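Local coordinates for Nitrate/nitrite binding protein NrtA (Synechocystis sp., PDB 2G29) that binds nitrate as the substrate-binding protein of the ABC transporter NrtABCD, which takes up nitrate and probably also nitrite, at residues 189-193 against 194-198; 363-366 against 367-371; 402-405 against 406-410; 270-273 against 274-277; 130-133 against 134-137. All coordinates share one frame; numbering follows the deposited sequence.

Interaction 1 of 5, residues 189-193 against 194-198; sequences IVVPP and AQMVA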
loop_
_atom_site.group_PDB
_atom_site.type_symbol
_atom_site.label_atom_id
_atom_site.label_comp_id
_atom_site.label_asym_id
_atom_site.label_seq_id
_atom_site.Cartn_x
_atom_site.Cartn_y
_atom_site.Cartn_z
ATOM N N ILE A 189 -9.153 -7.384 -12.823
ATOM C CA ILE A 189 -9.436 -8.614 -12.079
ATOM C C ILE A 189 -8.611 -8.537 -10.801
ATOM O O ILE A 189 -7.600 -7.831 -10.758
ATOM C CB ILE A 189 -9.060 -9.920 -12.834
ATOM C CG1 ILE A 189 -7.568 -9.984 -13.196
ATOM C CG2 ILE A 189 -9.917 -10.032 -14.109
ATOM C CD1 ILE A 189 -7.146 -11.396 -13.705
ATOM N N VAL A 190 -9.049 -9.246 -9.762
ATOM C CA VAL A 190 -8.308 -9.275 -8.496
ATOM C C VAL A 190 -7.483 -10.550 -8.393
ATOM O O VAL A 190 -8.017 -11.637 -8.614
ATOM C CB VAL A 190 -9.275 -9.277 -7.308
ATOM C CG1 VAL A 190 -8.494 -9.405 -5.995
ATOM C CG2 VAL A 190 -10.103 -8.004 -7.301
ATOM N N VAL A 191 -6.197 -10.407 -8.045
ATOM C CA VAL A 191 -5.318 -11.555 -7.815
ATOM C C VAL A 191 -4.573 -11.265 -6.487
ATOM O O VAL A 191 -4.040 -10.163 -6.300
ATOM C CB VAL A 191 -4.245 -11.733 -8.959
ATOM C CG1 VAL A 191 -3.305 -12.878 -8.620
ATOM C CG2 VAL A 191 -4.943 -12.018 -10.307
ATOM N N PRO A 192 -4.538 -12.226 -5.547
ATOM C CA PRO A 192 -3.806 -11.974 -4.284
ATOM C C PRO A 192 -2.340 -11.626 -4.616
ATOM O O PRO A 192 -1.741 -12.225 -5.511
ATOM C CB PRO A 192 -3.910 -13.313 -3.541
ATOM C CG PRO A 192 -5.221 -13.901 -4.054
ATOM C CD PRO A 192 -5.203 -13.547 -5.537
ATOM N N PRO A 193 -1.738 -10.694 -3.874
ATOM C CA PRO A 193 -0.352 -10.310 -4.154
ATOM C C PRO A 193 0.650 -11.430 -4.336
ATOM O O PRO A 193 1.408 -11.414 -5.310
ATOM C CB PRO A 193 0.010 -9.398 -2.975
ATOM C CG PRO A 193 -1.331 -8.684 -2.723
ATOM C CD PRO A 193 -2.335 -9.858 -2.816
ATOM N N ALA A 194 0.637 -12.409 -3.424
ATOM C CA ALA A 194 1.585 -13.495 -3.505
ATOM C C ALA A 194 1.312 -14.463 -4.643
ATOM O O ALA A 194 2.078 -15.407 -4.851
ATOM C CB ALA A 194 1.608 -14.234 -2.180
ATOM N N GLN A 195 0.224 -14.247 -5.383
ATOM C CA GLN A 195 -0.133 -15.115 -6.493
ATOM C C GLN A 195 -0.015 -14.401 -7.850
ATOM O O GLN A 195 -0.295 -15.009 -8.893
ATOM C CB GLN A 195 -1.569 -15.631 -6.330
ATOM C CG GLN A 195 -1.727 -16.557 -5.112
ATOM C CD GLN A 195 -3.178 -16.918 -4.822
ATOM O OE1 GLN A 195 -3.985 -17.118 -5.745
ATOM N NE2 GLN A 195 -3.520 -17.015 -3.536
ATOM N N MET A 196 0.441 -13.139 -7.849
ATOM C CA MET A 196 0.561 -12.399 -9.112
ATOM C C MET A 196 1.545 -13.053 -10.080
ATOM O O MET A 196 1.234 -13.190 -11.276
ATOM C CB MET A 196 0.990 -10.950 -8.823
ATOM C CG MET A 196 -0.087 -10.074 -8.236
ATOM S SD MET A 196 -1.219 -9.561 -9.549
ATOM C CE MET A 196 -2.296 -8.461 -8.618
ATOM N N VAL A 197 2.728 -13.425 -9.597
ATOM C CA VAL A 197 3.727 -14.040 -10.461
ATOM C C VAL A 197 3.202 -15.360 -11.069
ATOM O O VAL A 197 3.324 -15.582 -12.287
ATOM C CB VAL A 197 5.064 -14.231 -9.664
ATOM C CG1 VAL A 197 6.085 -15.049 -10.493
ATOM C CG2 VAL A 197 5.670 -12.880 -9.371
ATOM N N ALA A 198 2.560 -16.208 -10.260
ATOM C CA ALA A 198 2.044 -17.482 -10.791
ATOM C C ALA A 198 0.990 -17.242 -11.860
ATOM O O ALA A 198 0.895 -17.991 -12.850
ATOM C CB ALA A 198 1.447 -18.314 -9.666
HETATM O O HOH W 1 3.306 -12.873 -6.730
#
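P192 and Q195 close the first of two overlapping type I turns that carry the chain from strand 187-190 into helix 196-201. Q195 N donates to P192 O over 2.8 Å, and in the next turn M196 N reaches P193 O at 3.2 Å with a nearly straight bond of 169°. P193 O is gripped a second time by a water, 2.8 Å away, which donates to it and accepts from V197 N, so the water serves as acceptor for an amide of the first helical turn. Q195 O in turn receives N199 ND2. The side chains close over this backbone. Q195 lays its extended chain across the P192 ring, Q195 NE2 3.6 Å from P192 CG. M196 doubles back at chi2 (-78°), which brings its thioether to V191: M196 SD lies 3.8 Å from V191 CB, and the terminal CE comes to 3.4 Å from V191 O. An alanine in place of M196 would probably strip V191 of this cover and open a gap toward strands 157-160 and 207-211. P193, its ring beside a bound nitrate ion, illustrates how a strand-to-helix turn in a periplasmic binding protein can line the ligand pocket. Behind it the unit fits closely into the sheet: V191 and M196 rest on A159 of strand 157-160, M196 also meets F208 and V210 of strand 207-211, and V197 packs against helix 214-221.

Interaction 2 of 5, residues 363-366 against 367-371; sequences REDL and WREAA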
loop_
_atom_site.group_PDB
_atom_site.type_symbol
_atom_site.label_atom_id
_atom_site.label_comp_id
_atom_site.label_asym_id
_atom_site.label_seq_id
_atom_site.Cartn_x
_atom_site.Cartn_y
_atom_site.Cartn_z
ATOM N N ARG A 363 -6.429 8.765 12.269
ATOM C CA ARG A 363 -6.061 9.144 13.625
ATOM C C ARG A 363 -4.652 9.712 13.691
ATOM O O ARG A 363 -3.813 9.261 14.508
ATOM C CB ARG A 363 -6.205 7.954 14.583
ATOM C CG ARG A 363 -7.661 7.445 14.704
ATOM C CD ARG A 363 -8.635 8.563 15.059
ATOM N NE ARG A 363 -8.303 9.189 16.341
ATOM C CZ ARG A 363 -8.623 8.692 17.534
ATOM N NH1 ARG A 363 -9.308 7.563 17.645
ATOM N NH2 ARG A 363 -8.204 9.323 18.636
ATOM N N GLU A 364 -4.388 10.689 12.826
ATOM C CA GLU A 364 -3.089 11.387 12.853
ATOM C C GLU A 364 -2.874 11.999 14.249
ATOM O O GLU A 364 -1.723 12.285 14.618
ATOM C CB GLU A 364 -3.036 12.465 11.748
ATOM C CG GLU A 364 -4.098 13.584 11.872
ATOM C CD GLU A 364 -3.689 14.669 12.830
ATOM O OE1 GLU A 364 -2.506 15.066 12.822
ATOM O OE2 GLU A 364 -4.586 15.181 13.547
ATOM N N ASP A 365 -3.953 12.245 14.983
ATOM C CA ASP A 365 -3.830 12.779 16.350
ATOM C C ASP A 365 -3.123 11.743 17.237
ATOM O O ASP A 365 -2.266 12.113 18.043
ATOM C CB ASP A 365 -5.199 13.153 16.957
ATOM C CG ASP A 365 -6.180 11.980 17.012
ATOM O OD1 ASP A 365 -6.342 11.254 16.010
ATOM O OD2 ASP A 365 -6.802 11.811 18.085
ATOM N N LEU A 366 -3.465 10.462 17.109
ATOM C CA LEU A 366 -2.788 9.399 17.865
ATOM C C LEU A 366 -1.325 9.295 17.398
ATOM O O LEU A 366 -0.424 9.029 18.207
ATOM C CB LEU A 366 -3.522 8.055 17.676
ATOM C CG LEU A 366 -4.935 8.032 18.247
ATOM C CD1 LEU A 366 -5.545 6.656 18.141
ATOM C CD2 LEU A 366 -4.843 8.409 19.750
ATOM N N TRP A 367 -1.068 9.516 16.101
ATOM C CA TRP A 367 0.289 9.452 15.607
ATOM C C TRP A 367 1.122 10.549 16.253
ATOM O O TRP A 367 2.233 10.280 16.738
ATOM C CB TRP A 367 0.304 9.551 14.061
ATOM C CG TRP A 367 1.665 9.290 13.430
ATOM C CD1 TRP A 367 2.072 8.125 12.836
ATOM C CD2 TRP A 367 2.777 10.205 13.320
ATOM N NE1 TRP A 367 3.357 8.246 12.372
ATOM C CE2 TRP A 367 3.810 9.513 12.641
ATOM C CE3 TRP A 367 2.995 11.537 13.720
ATOM C CZ2 TRP A 367 5.057 10.104 12.350
ATOM C CZ3 TRP A 367 4.231 12.131 13.435
ATOM C CH2 TRP A 367 5.247 11.410 12.750
ATOM N N ARG A 368 0.607 11.780 16.275
ATOM C CA ARG A 368 1.357 12.876 16.910
ATOM C C ARG A 368 1.585 12.621 18.393
ATOM O O ARG A 368 2.664 12.960 18.906
ATOM C CB ARG A 368 0.640 14.217 16.706
ATOM C CG ARG A 368 0.800 14.783 15.296
ATOM C CD ARG A 368 0.148 16.184 15.196
ATOM N NE ARG A 368 -1.307 16.118 15.119
ATOM C CZ ARG A 368 -2.138 16.665 15.995
ATOM N NH1 ARG A 368 -1.665 17.345 17.051
ATOM N NH2 ARG A 368 -3.449 16.512 15.848
ATOM N N GLU A 369 0.609 12.037 19.090
ATOM C CA GLU A 369 0.810 11.770 20.521
ATOM C C GLU A 369 1.917 10.753 20.717
ATOM O O GLU A 369 2.770 10.911 21.604
ATOM C CB GLU A 369 -0.491 11.297 21.159
ATOM C CG GLU A 369 -1.460 12.481 21.324
ATOM C CD GLU A 369 -2.911 12.085 21.454
ATOM O OE1 GLU A 369 -3.192 10.917 21.808
ATOM O OE2 GLU A 369 -3.781 12.964 21.208
ATOM N N ALA A 370 1.958 9.728 19.872
ATOM C CA ALA A 370 3.006 8.726 19.995
ATOM C C ALA A 370 4.366 9.286 19.618
ATOM O O ALA A 370 5.367 8.971 20.266
ATOM C CB ALA A 370 2.656 7.519 19.107
ATOM N N ALA A 371 4.442 10.091 18.566
ATOM C CA ALA A 371 5.738 10.644 18.159
ATOM C C ALA A 371 6.275 11.602 19.231
ATOM O O ALA A 371 7.499 11.695 19.443
ATOM C CB ALA A 371 5.622 11.363 16.813
HETATM O O HOH W 2 -6.285 12.456 20.587
#
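R363 O accepts the W367 amide at 3.2 Å, the first i to i+4 bond of helix 364-373, for which R363 is the N-cap residue. R368 N to E364 O, E369 N to D365 O and A370 N to L366 O continue the ladder. The same spacing gives a textbook intrahelical salt bridge: E364 and R368 run alongside each other, and the guanidinium offers its NE edge to the carboxylate. R368 NE meets E364 OE1 at 2.8 Å while R368 NH2 meets E364 OE2 at 2.9 Å, the two planes only 17° apart. E364 reaches this position with CG between its backbone N and carbonyl carbon (chi1 61°) and a further bend at chi2; Y329 OH also bonds to OE1. A leucine in place of R368 would probably leave the carboxylate without its charged mate, held only by Y329 among the partners described here. R363 NE and NH2 each meet one D365 oxygen on its syn lone pair, while L366 CD1 covers one face of the R363 guanidinium and Y116 adds a cation-pi contact. On the inner side, W367 bonds through NE1 to S328 OG and packs against M264 of helix 253-271. The like-charged D365 OD2 and E369 OE2 stand 4.5 Å apart, and one water donates to both, at 2.6 Å from D365 OD2 and 2.6 Å from E369 OE2.

Interaction 3 of 5, residues 402-405 against 406-410; sequences NPQA and YLDSL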
loop_
_atom_site.group_PDB
_atom_site.type_symbol
_atom_site.label_atom_id
_atom_site.label_comp_id
_atom_site.label_asym_id
_atom_site.label_seq_id
_atom_site.Cartn_x
_atom_site.Cartn_y
_atom_site.Cartn_z
ATOM N N ASN A 402 -10.023 21.405 -3.173
ATOM C CA ASN A 402 -11.055 21.314 -4.211
ATOM C C ASN A 402 -10.955 19.990 -4.973
ATOM O O ASN A 402 -10.466 19.924 -6.107
ATOM C CB ASN A 402 -10.974 22.479 -5.216
ATOM C CG ASN A 402 -12.256 22.643 -6.049
ATOM O OD1 ASN A 402 -12.556 23.745 -6.561
ATOM N ND2 ASN A 402 -12.996 21.563 -6.216
ATOM N N PRO A 403 -11.425 18.889 -4.357
ATOM C CA PRO A 403 -11.363 17.600 -5.059
ATOM C C PRO A 403 -12.203 17.534 -6.323
ATOM O O PRO A 403 -11.889 16.812 -7.246
ATOM C CB PRO A 403 -11.886 16.611 -4.031
ATOM C CG PRO A 403 -11.479 17.203 -2.740
ATOM C CD PRO A 403 -11.771 18.683 -2.938
ATOM N N GLN A 404 -13.299 18.276 -6.353
ATOM C CA GLN A 404 -14.126 18.251 -7.549
ATOM C C GLN A 404 -13.357 18.797 -8.760
ATOM O O GLN A 404 -13.519 18.292 -9.850
ATOM C CB GLN A 404 -15.423 19.051 -7.338
ATOM C CG GLN A 404 -15.272 20.544 -7.517
ATOM C CD GLN A 404 -16.609 21.274 -7.603
ATOM O OE1 GLN A 404 -16.648 22.497 -7.762
ATOM N NE2 GLN A 404 -17.710 20.527 -7.499
ATOM N N ALA A 405 -12.511 19.817 -8.568
ATOM C CA ALA A 405 -11.743 20.359 -9.687
ATOM C C ALA A 405 -10.770 19.293 -10.209
ATOM O O ALA A 405 -10.493 19.230 -11.402
ATOM C CB ALA A 405 -10.987 21.625 -9.268
ATOM N N TYR A 406 -10.231 18.479 -9.303
ATOM C CA TYR A 406 -9.359 17.394 -9.716
ATOM C C TYR A 406 -10.152 16.436 -10.616
ATOM O O TYR A 406 -9.716 16.082 -11.697
ATOM C CB TYR A 406 -8.840 16.665 -8.476
ATOM C CG TYR A 406 -8.263 15.305 -8.785
ATOM C CD1 TYR A 406 -6.980 15.169 -9.340
ATOM C CD2 TYR A 406 -8.991 14.145 -8.516
ATOM C CE1 TYR A 406 -6.443 13.895 -9.604
ATOM C CE2 TYR A 406 -8.473 12.873 -8.779
ATOM C CZ TYR A 406 -7.201 12.750 -9.321
ATOM O OH TYR A 406 -6.666 11.514 -9.588
ATOM N N LEU A 407 -11.333 15.992 -10.176
ATOM C CA LEU A 407 -12.112 15.081 -11.002
ATOM C C LEU A 407 -12.486 15.729 -12.339
ATOM O O LEU A 407 -12.475 15.051 -13.389
ATOM C CB LEU A 407 -13.381 14.642 -10.260
ATOM C CG LEU A 407 -13.211 13.806 -8.992
ATOM C CD1 LEU A 407 -14.584 13.692 -8.293
ATOM C CD2 LEU A 407 -12.703 12.425 -9.355
ATOM N N ASP A 408 -12.789 17.030 -12.308
ATOM C CA ASP A 408 -13.165 17.708 -13.539
ATOM C C ASP A 408 -12.019 17.751 -14.537
ATOM O O ASP A 408 -12.250 17.843 -15.744
ATOM C CB ASP A 408 -13.668 19.143 -13.256
ATOM C CG ASP A 408 -14.999 19.180 -12.516
ATOM O OD1 ASP A 408 -15.694 18.150 -12.468
ATOM O OD2 ASP A 408 -15.347 20.272 -11.985
ATOM N N SER A 409 -10.781 17.671 -14.052
ATOM C CA SER A 409 -9.612 17.698 -14.913
ATOM C C SER A 409 -9.291 16.337 -15.550
ATOM O O SER A 409 -8.409 16.234 -16.391
ATOM C CB SER A 409 -8.369 18.204 -14.138
ATOM O OG SER A 409 -7.877 17.202 -13.241
ATOM N N LEU A 410 -9.971 15.276 -15.116
ATOM C CA LEU A 410 -9.684 13.954 -15.665
ATOM C C LEU A 410 -10.604 13.641 -16.832
ATOM O O LEU A 410 -11.805 13.853 -16.747
ATOM C CB LEU A 410 -9.869 12.899 -14.578
ATOM C CG LEU A 410 -9.057 13.150 -13.297
ATOM C CD1 LEU A 410 -9.570 12.234 -12.190
ATOM C CD2 LEU A 410 -7.575 12.899 -13.546
#
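Q404 and D408, with P403 and L407 beside them, make a local i to i+4 contact along helix 403-408, a surface helix that is the last regular element of the modelled chain and lies against helix 332-344. L407 N donates to P403 O at 3.1 Å with an angle of 165°, and D408 N to Q404 O at 2.9 Å. The third bond of the series, S409 N to A405 O, is weak, with an angle of 131°. D408 folds its carboxylate back over the preceding turn, its CG 3.2 Å from Q404 O. Both carboxylate oxygens and that carbonyl are acceptors, so the side chain makes no hydrogen bond to it; the bond comes from the D408 amide.

This short helix exemplifies a familiar device of helix starts: P403 follows the N-cap residue N402, a place where proline's missing N-H costs no helical bond. Further along, Y406 O takes two donors from one residue, S409 N and S409 OG; the hydroxyl is turned onto Y406 O at 2.6 Å by a chi1 of 74°, the familiar bond of a serine hydroxyl to a carbonyl one turn back.

Y406 swings its ring off the helix with CG anti to the backbone N (chi1 163°). P403 O then sits near the plane of the ring, at its edge, while Y406 CB passes 3.3 Å from the same oxygen. The phenol bonds to E341 OE1, F398 meets the ring edge-to-face, and T340 of helix 332-344 touches P403, Y406 and L407.

Interaction 4 of 5, residues 270-273 against 274-277; sequences CDQA and ENKE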
loop_
_atom_site.group_PDB
_atom_site.type_symbol
_atom_site.label_atom_id
_atom_site.label_comp_id
_atom_site.label_asym_id
_atom_site.label_seq_id
_atom_site.Cartn_x
_atom_site.Cartn_y
_atom_site.Cartn_z
ATOM N N CYS A 270 13.837 0.077 9.976
ATOM C CA CYS A 270 13.775 -0.377 8.592
ATOM C C CYS A 270 14.225 0.657 7.564
ATOM O O CYS A 270 14.694 0.315 6.486
ATOM C CB CYS A 270 12.345 -0.784 8.233
ATOM S SG CYS A 270 11.722 -2.249 8.996
ATOM N N ASP A 271 14.055 1.928 7.882
ATOM C CA ASP A 271 14.413 2.998 6.960
ATOM C C ASP A 271 15.908 3.261 6.817
ATOM O O ASP A 271 16.313 3.944 5.901
ATOM C CB ASP A 271 13.705 4.283 7.406
ATOM C CG ASP A 271 13.241 5.136 6.250
ATOM O OD1 ASP A 271 12.704 4.561 5.277
ATOM O OD2 ASP A 271 13.406 6.379 6.317
ATOM N N GLN A 272 16.724 2.718 7.719
ATOM C CA GLN A 272 18.169 2.954 7.653
ATOM C C GLN A 272 18.896 2.086 6.627
ATOM O O GLN A 272 18.710 0.869 6.619
ATOM C CB GLN A 272 18.818 2.717 9.032
ATOM C CG GLN A 272 18.468 3.749 10.130
ATOM C CD GLN A 272 19.445 3.714 11.317
ATOM O OE1 GLN A 272 19.298 4.467 12.282
ATOM N NE2 GLN A 272 20.445 2.841 11.240
ATOM N N ALA A 273 19.741 2.701 5.793
ATOM C CA ALA A 273 20.509 1.954 4.794
ATOM C C ALA A 273 21.295 0.826 5.442
ATOM O O ALA A 273 21.378 -0.277 4.905
ATOM C CB ALA A 273 21.460 2.884 4.054
ATOM N N GLU A 274 21.885 1.096 6.603
ATOM C CA GLU A 274 22.659 0.056 7.269
ATOM C C GLU A 274 21.842 -1.131 7.754
ATOM O O GLU A 274 22.408 -2.147 8.140
ATOM C CB GLU A 274 23.462 0.641 8.443
ATOM C CG GLU A 274 22.856 1.896 9.064
ATOM C CD GLU A 274 23.018 3.133 8.177
ATOM O OE1 GLU A 274 24.172 3.535 7.888
ATOM O OE2 GLU A 274 21.992 3.711 7.768
ATOM N N ASN A 275 20.512 -1.031 7.760
ATOM C CA ASN A 275 19.716 -2.170 8.216
ATOM C C ASN A 275 18.980 -2.893 7.112
ATOM O O ASN A 275 18.298 -3.875 7.385
ATOM C CB ASN A 275 18.687 -1.758 9.272
ATOM C CG ASN A 275 19.335 -1.233 10.523
ATOM O OD1 ASN A 275 20.389 -1.738 10.948
ATOM N ND2 ASN A 275 18.716 -0.241 11.137
ATOM N N LYS A 276 19.133 -2.431 5.877
ATOM C CA LYS A 276 18.393 -3.057 4.777
ATOM C C LYS A 276 18.774 -4.520 4.543
ATOM O O LYS A 276 17.918 -5.344 4.264
ATOM C CB LYS A 276 18.579 -2.262 3.487
ATOM C CG LYS A 276 17.969 -0.851 3.513
ATOM C CD LYS A 276 16.439 -0.895 3.657
ATOM C CE LYS A 276 15.797 0.528 3.629
ATOM N NZ LYS A 276 16.023 1.304 2.356
ATOM N N GLU A 277 20.060 -4.860 4.667
ATOM C CA GLU A 277 20.472 -6.244 4.459
ATOM C C GLU A 277 19.791 -7.157 5.478
ATOM O O GLU A 277 19.160 -8.172 5.143
ATOM C CB GLU A 277 21.998 -6.328 4.575
ATOM C CG GLU A 277 22.728 -5.441 3.573
ATOM C CD GLU A 277 24.147 -5.097 3.973
ATOM O OE1 GLU A 277 24.350 -4.392 5.004
ATOM O OE2 GLU A 277 25.075 -5.527 3.247
HETATM O O HOH W 3 13.862 3.425 2.955
#
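Q272, A273 and E274 bury most at this corner, where helix 253-271 ends and helix 276-284 begins. The backbone turns twice in quick succession: N275 N donates to Q272 O at 2.9 Å, then K276 N to A273 O at 3.3 Å. A273 occupies the middle of the bend, and its carbonyl oxygen takes a second donor, K301 NZ. Q272 extends its chain over the second half of the corner. Its NE2 stops 3.4 Å from E274 CG, the amide standing almost perpendicular to the E274 carboxylate (88°), whereas it lies nearly parallel to the N275 amide (6°) as those two side chains run alongside each other. N275 ND2 is satisfied by W269 O in the preceding helix. E274, bent at chi2, curls back until its OE2 is 3.6 Å from Q272 CB.

K276, bent at chi2 (-64°), folds its aliphatic chain back along the link, bringing CE to 3.1 Å from C270 O. Its ammonium bonds to S300 O and donates to a water that in turn donates to D271 OD1; D271 itself is held by the amides of Y322 and V324. The backbone bonds thus define two overlapping type I turns, which form the whole of the short link between helix 253-271 and helix 276-284.

Interaction 5 of 5, residues 130-133 against 134-137; sequences LGNN and YKDL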
loop_
_atom_site.group_PDB
_atom_site.type_symbol
_atom_site.label_atom_id
_atom_site.label_comp_id
_atom_site.label_asym_id
_atom_site.label_seq_id
_atom_site.Cartn_x
_atom_site.Cartn_y
_atom_site.Cartn_z
ATOM N N LEU A 130 4.227 -5.896 -17.157
ATOM C CA LEU A 130 3.579 -6.347 -18.405
ATOM C C LEU A 130 4.089 -7.748 -18.747
ATOM O O LEU A 130 5.227 -8.095 -18.427
ATOM C CB LEU A 130 3.952 -5.424 -19.561
ATOM C CG LEU A 130 3.143 -4.144 -19.532
ATOM C CD1 LEU A 130 3.867 -3.041 -20.339
ATOM C CD2 LEU A 130 1.734 -4.395 -20.073
ATOM N N GLY A 131 3.235 -8.551 -19.374
ATOM C CA GLY A 131 3.687 -9.867 -19.796
ATOM C C GLY A 131 4.718 -9.747 -20.924
ATOM O O GLY A 131 4.861 -8.693 -21.552
ATOM N N ASN A 132 5.445 -10.832 -21.174
ATOM C CA ASN A 132 6.464 -10.831 -22.213
ATOM C C ASN A 132 5.949 -10.527 -23.603
ATOM O O ASN A 132 6.728 -10.124 -24.492
ATOM C CB ASN A 132 7.198 -12.162 -22.246
ATOM C CG ASN A 132 8.019 -12.386 -21.027
ATOM O OD1 ASN A 132 8.538 -11.438 -20.452
ATOM N ND2 ASN A 132 8.159 -13.647 -20.622
ATOM N N ASN A 133 4.653 -10.704 -23.825
ATOM C CA ASN A 133 4.107 -10.399 -25.152
ATOM C C ASN A 133 4.199 -8.912 -25.482
ATOM O O ASN A 133 3.949 -8.512 -26.621
ATOM C CB ASN A 133 2.653 -10.850 -25.268
ATOM C CG ASN A 133 2.528 -12.344 -25.329
ATOM O OD1 ASN A 133 3.477 -13.034 -25.702
ATOM N ND2 ASN A 133 1.363 -12.863 -24.976
ATOM N N TYR A 134 4.573 -8.084 -24.502
ATOM C CA TYR A 134 4.653 -6.643 -24.731
ATOM C C TYR A 134 6.079 -6.145 -24.761
ATOM O O TYR A 134 6.324 -4.936 -24.801
ATOM C CB TYR A 134 3.861 -5.912 -23.637
ATOM C CG TYR A 134 2.408 -6.273 -23.669
ATOM C CD1 TYR A 134 1.916 -7.326 -22.909
ATOM C CD2 TYR A 134 1.536 -5.619 -24.532
ATOM C CE1 TYR A 134 0.598 -7.732 -23.003
ATOM C CE2 TYR A 134 0.229 -5.999 -24.650
ATOM C CZ TYR A 134 -0.245 -7.050 -23.901
ATOM O OH TYR A 134 -1.527 -7.456 -24.078
ATOM N N LYS A 135 7.018 -7.075 -24.765
ATOM C CA LYS A 135 8.420 -6.677 -24.748
ATOM C C LYS A 135 8.853 -5.760 -25.892
ATOM O O LYS A 135 9.591 -4.815 -25.662
ATOM C CB LYS A 135 9.339 -7.907 -24.681
ATOM C CG LYS A 135 9.506 -8.441 -23.248
ATOM C CD LYS A 135 10.631 -9.468 -23.169
ATOM C CE LYS A 135 10.953 -9.873 -21.730
ATOM N NZ LYS A 135 12.152 -10.764 -21.676
ATOM N N ASP A 136 8.373 -6.005 -27.110
ATOM C CA ASP A 136 8.802 -5.167 -28.225
ATOM C C ASP A 136 8.397 -3.701 -28.091
ATOM O O ASP A 136 9.067 -2.817 -28.644
ATOM C CB ASP A 136 8.288 -5.765 -29.544
ATOM C CG ASP A 136 8.768 -7.202 -29.748
ATOM O OD1 ASP A 136 9.982 -7.447 -29.564
ATOM O OD2 ASP A 136 7.948 -8.094 -30.091
ATOM N N LEU A 137 7.316 -3.440 -27.347
ATOM C CA LEU A 137 6.800 -2.083 -27.154
ATOM C C LEU A 137 7.580 -1.243 -26.147
ATOM O O LEU A 137 7.419 -0.007 -26.110
ATOM C CB LEU A 137 5.319 -2.130 -26.733
ATOM C CG LEU A 137 4.354 -2.759 -27.731
ATOM C CD1 LEU A 137 2.935 -2.807 -27.169
ATOM C CD2 LEU A 137 4.361 -1.926 -29.011
#
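Y134 N donates to G131 O at 3.0 Å with an angle of 161°, and K135 N follows to N132 O at 3.1 Å. These i to i+3 bonds define the 3-10 segment 132-137, which succeeds strand 126-130, and L137 N to Y134 O continues the pattern. Y134 carries most of the contact. With its CG beside the backbone N (chi1 -62°), the ring folds back toward the strand end, and L130 CD2 rests over one face, 4.1 Å from Y134 CD1, the two side chains crossing at about a right angle. G131 O, already holding the Y134 amide, also sits in the ring plane at its edge, 3.5 Å from Y134 CD1. The phenol bonds to E206 OE2, which comes just ahead of strand 207-211, while L146 and A149 of helix 146-151 pack on the ring. Y134 O receives Y225 OH from the neighbouring strand 225-229, so the 3-10 turn is tied to the strands on both sides of 126-130 in the sheet. N132 and K135 run side by side. N132 ND2 donates to G222 O, which fixes the amide's rotation, and the other amide atom, N132 OD1, touches the extended lysine chain, 3.1 Å from K135 CE.

In the fold
Interaction 1 alone adjoins the nitrate pocket: the P193 side chain lies about 3 Å from a bound nitrate ion and about 4 Å from the side chain of W73, a nitrate-binding residue. The others lie away from the annotated sites. Interaction 5 follows a strand of the same five-stranded sheet from which interaction 1 departs, nearest atoms about 9 Å apart. Interactions 2 and 4 are both joined to helix 253-271, the former against its side and the latter at its end, nearest atoms about 11 Å apart. Interaction 3 stands apart, its nearest atoms about 17 Å or more from any other. Interactions 2 and 5, their centres 45 Å apart, span the two-domain, C-shaped molecule.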